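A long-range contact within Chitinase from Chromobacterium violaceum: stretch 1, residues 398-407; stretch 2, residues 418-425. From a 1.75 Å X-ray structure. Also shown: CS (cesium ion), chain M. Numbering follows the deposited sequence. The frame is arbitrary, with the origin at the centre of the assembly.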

ATOM      1  N   ASP A 398       1.694  10.657   0.276  1.00  9.14           N
ATOM      2  CA  ASP A 398       2.727  11.111   1.209  1.00  8.59           C
ATOM      3  C   ASP A 398       4.131  10.853   0.671  1.00  8.61           C
ATOM      4  O   ASP A 398       5.051  10.545   1.435  1.00 11.00           O
ATOM      5  CB  ASP A 398       2.556  10.455   2.578  1.00 12.56           C
ATOM      6  CG  ASP A 398       1.409  11.057   3.362  1.00 16.37           C
ATOM      7  OD1 ASP A 398       0.874  12.096   2.928  1.00 15.87           O
ATOM      8  OD2 ASP A 398       1.056  10.504   4.422  1.00 24.27           O
ATOM      9  N   LEU A 399       4.299  11.008  -0.642  1.00  8.63           N
ATOM     10  CA  LEU A 399       5.613  10.902  -1.274  1.00  7.86           C
ATOM     11  C   LEU A 399       6.444  12.153  -0.983  1.00  8.79           C
ATOM     12  O   LEU A 399       7.677  12.104  -0.979  1.00 11.25           O
ATOM     13  CB  LEU A 399       5.475  10.704  -2.794  1.00  9.65           C
ATOM     14  CG  LEU A 399       4.791   9.403  -3.229  1.00 14.86           C
ATOM     15  CD1 LEU A 399       4.572   9.369  -4.738  1.00 12.94           C
ATOM     16  CD2 LEU A 399       5.610   8.207  -2.770  1.00 17.69           C
ATOM     17  N   HIS A 400       5.752  13.264  -0.747  1.00  7.70           N
ATOM     18  CA  HIS A 400       6.356  14.523  -0.313  1.00  8.04           C
ATOM     19  C   HIS A 400       5.442  15.164   0.730  1.00  8.78           C
ATOM     20  O   HIS A 400       4.227  14.987   0.688  1.00 10.97           O
ATOM     21  CB  HIS A 400       6.569  15.482  -1.495  1.00  8.21           C
ATOM     22  CG  HIS A 400       7.688  15.078  -2.399  1.00  9.34           C
ATOM     23  ND1 HIS A 400       9.005  15.078  -1.996  1.00 12.51           N
ATOM     24  CD2 HIS A 400       7.689  14.645  -3.687  1.00 11.14           C
ATOM     25  CE1 HIS A 400       9.772  14.661  -2.989  1.00 11.54           C
ATOM     26  NE2 HIS A 400       8.995  14.397  -4.028  1.00 10.98           N
ATOM     27  N   GLY A 401       6.028  15.913   1.655  1.00  7.63           N
ATOM     28  CA  GLY A 401       5.278  16.502   2.754  1.00 10.85           C
ATOM     29  C   GLY A 401       6.222  17.285   3.641  1.00  9.32           C
ATOM     30  O   GLY A 401       7.435  17.238   3.442  1.00  7.57           O
ATOM     31  N   ALA A 402       5.678  17.975   4.640  1.00  8.93           N
ATOM     32  CA  ALA A 402       6.457  18.964   5.379  1.00  9.77           C
ATOM     33  C   ALA A 402       7.374  18.376   6.457  1.00 10.75           C
ATOM     34  O   ALA A 402       7.982  19.118   7.235  1.00 10.69           O
ATOM     35  CB  ALA A 402       5.521  19.993   5.992  1.00 12.40           C
ATOM     36  N   TRP A 403       7.500  17.056   6.490  1.00 10.63           N
ATOM     37  CA  TRP A 403       8.551  16.418   7.284  1.00 10.18           C
ATOM     38  C   TRP A 403       9.934  16.720   6.686  1.00 11.73           C
ATOM     39  O   TRP A 403      10.953  16.585   7.367  1.00 12.94           O
ATOM     40  CB  TRP A 403       8.319  14.905   7.376  1.00 12.72           C
ATOM     41  CG  TRP A 403       7.948  14.274   6.066  1.00 15.38           C
ATOM     42  CD1 TRP A 403       8.802  13.782   5.126  1.00 19.30           C
ATOM     43  CD2 TRP A 403       6.624  14.070   5.549  1.00 14.84           C
ATOM     44  NE1 TRP A 403       8.096  13.283   4.058  1.00 19.23           N
ATOM     45  CE2 TRP A 403       6.758  13.447   4.294  1.00 15.69           C
ATOM     46  CE3 TRP A 403       5.339  14.350   6.031  1.00 16.87           C
ATOM     47  CZ2 TRP A 403       5.659  13.099   3.514  1.00 12.86           C
ATOM     48  CZ3 TRP A 403       4.248  14.006   5.250  1.00 16.12           C
ATOM     49  CH2 TRP A 403       4.415  13.389   4.007  1.00 13.98           C
ATOM     50  N   ASN A 404       9.977  17.136   5.424  1.00  9.67           N
ATOM     51  CA  ASN A 404      11.218  17.703   4.892  1.00  9.42           C
ATOM     52  C   ASN A 404      10.961  18.904   3.989  1.00 10.87           C
ATOM     53  O   ASN A 404       9.821  19.309   3.779  1.00  8.32           O
ATOM     54  CB  ASN A 404      12.055  16.635   4.172  1.00 11.96           C
ATOM     55  CG  ASN A 404      11.386  16.082   2.925  1.00 14.49           C
ATOM     56  OD1 ASN A 404      10.910  16.826   2.078  1.00 12.81           O
ATOM     57  ND2 ASN A 404      11.364  14.755   2.808  1.00 18.62           N
ATOM     58  N   ARG A 405      12.037  19.470   3.458  1.00  8.29           N
ATOM     59  CA  ARG A 405      11.975  20.768   2.809  1.00  8.47           C
ATOM     60  C   ARG A 405      11.598  20.733   1.327  1.00 11.93           C
ATOM     61  O   ARG A 405      11.438  21.785   0.714  1.00 12.82           O
ATOM     62  CB  ARG A 405      13.328  21.463   2.943  1.00 10.75           C
ATOM     63  CG  ARG A 405      14.418  20.834   2.061  1.00 10.63           C
ATOM     64  CD  ARG A 405      15.785  21.419   2.415  1.00 14.01           C
ATOM     65  NE  ARG A 405      16.860  20.861   1.593  1.00 15.95           N
ATOM     66  CZ  ARG A 405      17.505  19.735   1.886  1.00 23.71           C
ATOM     67  NH1 ARG A 405      17.175  19.030   2.961  1.00 23.56           N
ATOM     68  NH2 ARG A 405      18.476  19.303   1.094  1.00 28.03           N
ATOM     69  N   PHE A 406      11.475  19.545   0.744  1.00  9.62           N
ATOM     70  CA  PHE A 406      11.287  19.448  -0.699  1.00  8.01           C
ATOM     71  C   PHE A 406       9.817  19.599  -1.074  1.00  8.90           C
ATOM     72  O   PHE A 406       9.011  18.699  -0.859  1.00 11.22           O
ATOM     73  CB  PHE A 406      11.854  18.126  -1.220  1.00  7.89           C
ATOM     74  CG  PHE A 406      13.322  17.965  -0.959  1.00 11.63           C
ATOM     75  CD1 PHE A 406      14.250  18.715  -1.667  1.00 13.11           C
ATOM     76  CD2 PHE A 406      13.777  17.077   0.002  1.00 17.15           C
ATOM     77  CE1 PHE A 406      15.609  18.572  -1.421  1.00 13.92           C
ATOM     78  CE2 PHE A 406      15.136  16.932   0.247  1.00 16.21           C
ATOM     79  CZ  PHE A 406      16.042  17.685  -0.464  1.00 15.62           C
ATOM     80  N   VAL A 407       9.482  20.763  -1.622  1.00  8.83           N
ATOM     81  CA  VAL A 407       8.101  21.100  -1.926  1.00 10.57           C
ATOM     82  C   VAL A 407       7.652  20.458  -3.233  1.00  9.99           C
ATOM     83  O   VAL A 407       8.253  20.688  -4.278  1.00 10.67           O
ATOM     84  CB  VAL A 407       7.917  22.621  -2.020  1.00 11.62           C
ATOM     85  CG1 VAL A 407       6.460  22.954  -2.303  1.00 11.45           C
ATOM     86  CG2 VAL A 407       8.405  23.301  -0.730  1.00  9.37           C
TER
HETATM   87 CS    CS M 812      -2.146   8.995   4.781  1.00135.28          CS
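Stretch 2 418-425: KDAELAFW

The contact between these two stretches of the chitinase is a short helix laid against an irregular loop, with a buried hydrogen bond at the helix start and aromatic packing along the short helix that follows. Stretch 1 has no regular helix or strand, though a type I turn runs from Gly401 to Asn404; stretch 2 is helical from Ala420 to Phe424. Asp419, the N-cap, does double duty. An N-cap carboxylate has two oxygens and can serve the helix with one and a tertiary partner with the other: Asp419 OD1 accepts from Glu421 N at 2.9 Å and from Leu422 N at 3.2 Å, while His400 NE2 donates a nearly straight hydrogen bond to Asp419 OD2, 2.6 Å away.

The backbones come closest where the CA atoms of Phe406 and Glu421 lie 5.9 Å apart. Here the ring of Phe406 turns one face to Glu421, whose CA stands 3.8 Å from the ring centroid, almost on its normal. The same ring meets Ala420 CB through CD1 at 4.1 Å and Phe424 CB through CZ at 3.9 Å. Further along, the guanidinium of Arg405 points an edge at the face of the Phe424 ring, Arg405 CZ to the ring centroid 4.5 Å, a cation-pi contact. Near His400, one water links Glu421 OE2 (2.6 Å) to Asn404 ND2 (3.2 Å).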

ATOM      1  N   LYS A 418      12.387  16.064 -12.692  1.00 10.70           N
ATOM      2  CA  LYS A 418      12.723  17.282 -11.945  1.00  9.93           C
ATOM      3  C   LYS A 418      12.401  17.218 -10.442  1.00 10.38           C
ATOM      4  O   LYS A 418      12.374  18.254  -9.778  1.00 14.35           O
ATOM      5  CB  LYS A 418      11.991  18.480 -12.551  1.00 14.62           C
ATOM      6  CG  LYS A 418      12.368  18.811 -13.987  1.00 23.91           C
ATOM      7  CD  LYS A 418      11.550  19.997 -14.485  1.00 36.49           C
ATOM      8  CE  LYS A 418      11.323  19.944 -15.985  1.00 49.12           C
ATOM      9  NZ  LYS A 418      10.454  18.792 -16.366  1.00 55.18           N
ATOM     10  N   ASP A 419      12.149  16.024  -9.908  1.00  7.24           N
ATOM     11  CA  ASP A 419      11.867  15.897  -8.473  1.00  9.63           C
ATOM     12  C   ASP A 419      13.051  16.448  -7.681  1.00 12.84           C
ATOM     13  O   ASP A 419      14.162  15.939  -7.799  1.00 12.30           O
ATOM     14  CB  ASP A 419      11.592  14.440  -8.079  1.00  9.75           C
ATOM     15  CG  ASP A 419      11.138  14.302  -6.626  1.00 12.76           C
ATOM     16  OD1 ASP A 419      11.924  14.626  -5.714  1.00 11.68           O
ATOM     17  OD2 ASP A 419       9.995  13.859  -6.388  1.00 11.19           O
ATOM     18  N   ALA A 420      12.815  17.498  -6.893  1.00 10.24           N
ATOM     19  CA  ALA A 420      13.901  18.227  -6.243  1.00 14.44           C
ATOM     20  C   ALA A 420      14.647  17.366  -5.224  1.00 13.48           C
ATOM     21  O   ALA A 420      15.840  17.571  -4.973  1.00 12.54           O
ATOM     22  CB  ALA A 420      13.361  19.488  -5.572  1.00 16.24           C
ATOM     23  N   GLU A 421      13.943  16.403  -4.631  1.00 12.69           N
ATOM     24  CA  GLU A 421      14.569  15.507  -3.664  1.00 11.93           C
ATOM     25  C   GLU A 421      15.499  14.531  -4.372  1.00 12.27           C
ATOM     26  O   GLU A 421      16.645  14.328  -3.954  1.00 11.12           O
ATOM     27  CB  GLU A 421      13.513  14.749  -2.859  1.00 15.15           C
ATOM     28  CG  GLU A 421      14.091  13.881  -1.759  1.00 17.02           C
ATOM     29  CD  GLU A 421      13.042  13.399  -0.771  1.00 24.98           C
ATOM     30  OE1 GLU A 421      13.426  12.729   0.212  1.00 34.89           O
ATOM     31  OE2 GLU A 421      11.840  13.693  -0.960  1.00 23.32           O
ATOM     32  N   LEU A 422      15.008  13.930  -5.450  1.00  9.24           N
ATOM     33  CA  LEU A 422      15.819  13.019  -6.252  1.00 10.48           C
ATOM     34  C   LEU A 422      17.038  13.727  -6.837  1.00 13.13           C
ATOM     35  O   LEU A 422      18.124  13.153  -6.882  1.00 11.49           O
ATOM     36  CB  LEU A 422      14.971  12.391  -7.368  1.00  9.17           C
ATOM     37  CG  LEU A 422      13.854  11.479  -6.854  1.00 10.37           C
ATOM     38  CD1 LEU A 422      13.191  10.739  -8.021  1.00 12.05           C
ATOM     39  CD2 LEU A 422      14.391  10.492  -5.842  1.00 13.69           C
ATOM     40  N   ALA A 423      16.871  14.977  -7.263  1.00 10.01           N
ATOM     41  CA  ALA A 423      17.994  15.744  -7.787  1.00 13.40           C
ATOM     42  C   ALA A 423      19.037  15.984  -6.693  1.00 12.98           C
ATOM     43  O   ALA A 423      20.246  15.901  -6.939  1.00 10.89           O
ATOM     44  CB  ALA A 423      17.516  17.072  -8.372  1.00 10.79           C
ATOM     45  N   PHE A 424      18.573  16.259  -5.483  1.00 11.74           N
ATOM     46  CA  PHE A 424      19.498  16.549  -4.393  1.00 12.55           C
ATOM     47  C   PHE A 424      20.361  15.331  -4.063  1.00 11.97           C
ATOM     48  O   PHE A 424      21.530  15.475  -3.680  1.00 11.77           O
ATOM     49  CB  PHE A 424      18.737  17.009  -3.152  1.00 11.05           C
ATOM     50  CG  PHE A 424      19.631  17.455  -2.030  1.00 14.06           C
ATOM     51  CD1 PHE A 424      20.314  18.652  -2.119  1.00 16.14           C
ATOM     52  CD2 PHE A 424      19.773  16.683  -0.891  1.00 18.84           C
ATOM     53  CE1 PHE A 424      21.137  19.072  -1.088  1.00 20.75           C
ATOM     54  CE2 PHE A 424      20.601  17.102   0.144  1.00 19.08           C
ATOM     55  CZ  PHE A 424      21.273  18.293   0.037  1.00 17.45           C
ATOM     56  N   TRP A 425      19.794  14.136  -4.228  1.00 12.00           N
ATOM     57  CA  TRP A 425      20.539  12.902  -3.947  1.00 12.90           C
ATOM     58  C   TRP A 425      21.260  12.343  -5.170  1.00 13.69           C
ATOM     59  O   TRP A 425      21.792  11.231  -5.112  1.00 13.10           O
ATOM     60  CB  TRP A 425      19.621  11.810  -3.390  1.00 14.39           C
ATOM     61  CG  TRP A 425      18.835  12.185  -2.173  1.00 21.41           C
ATOM     62  CD1 TRP A 425      17.486  12.053  -2.007  1.00 27.63           C
ATOM     63  CD2 TRP A 425      19.335  12.758  -0.956  1.00 26.78           C
ATOM     64  NE1 TRP A 425      17.117  12.504  -0.764  1.00 30.20           N
ATOM     65  CE2 TRP A 425      18.230  12.943  -0.101  1.00 29.78           C
ATOM     66  CE3 TRP A 425      20.604  13.130  -0.505  1.00 27.97           C
ATOM     67  CZ2 TRP A 425      18.358  13.487   1.174  1.00 31.55           C
ATOM     68  CZ3 TRP A 425      20.730  13.666   0.764  1.00 34.06           C
ATOM     69  CH2 TRP A 425      19.612  13.843   1.588  1.00 33.72           C
TER
HETATM   70  O   HOH W   1       9.847  13.066   0.597  1.00 18.53           O
HETATM   71  O   HOH W   2      -2.476   5.718   5.046  1.00 27.16           O
HETATM   72  O   HOH W   3      -2.105   9.991   7.601  1.00 60.23           O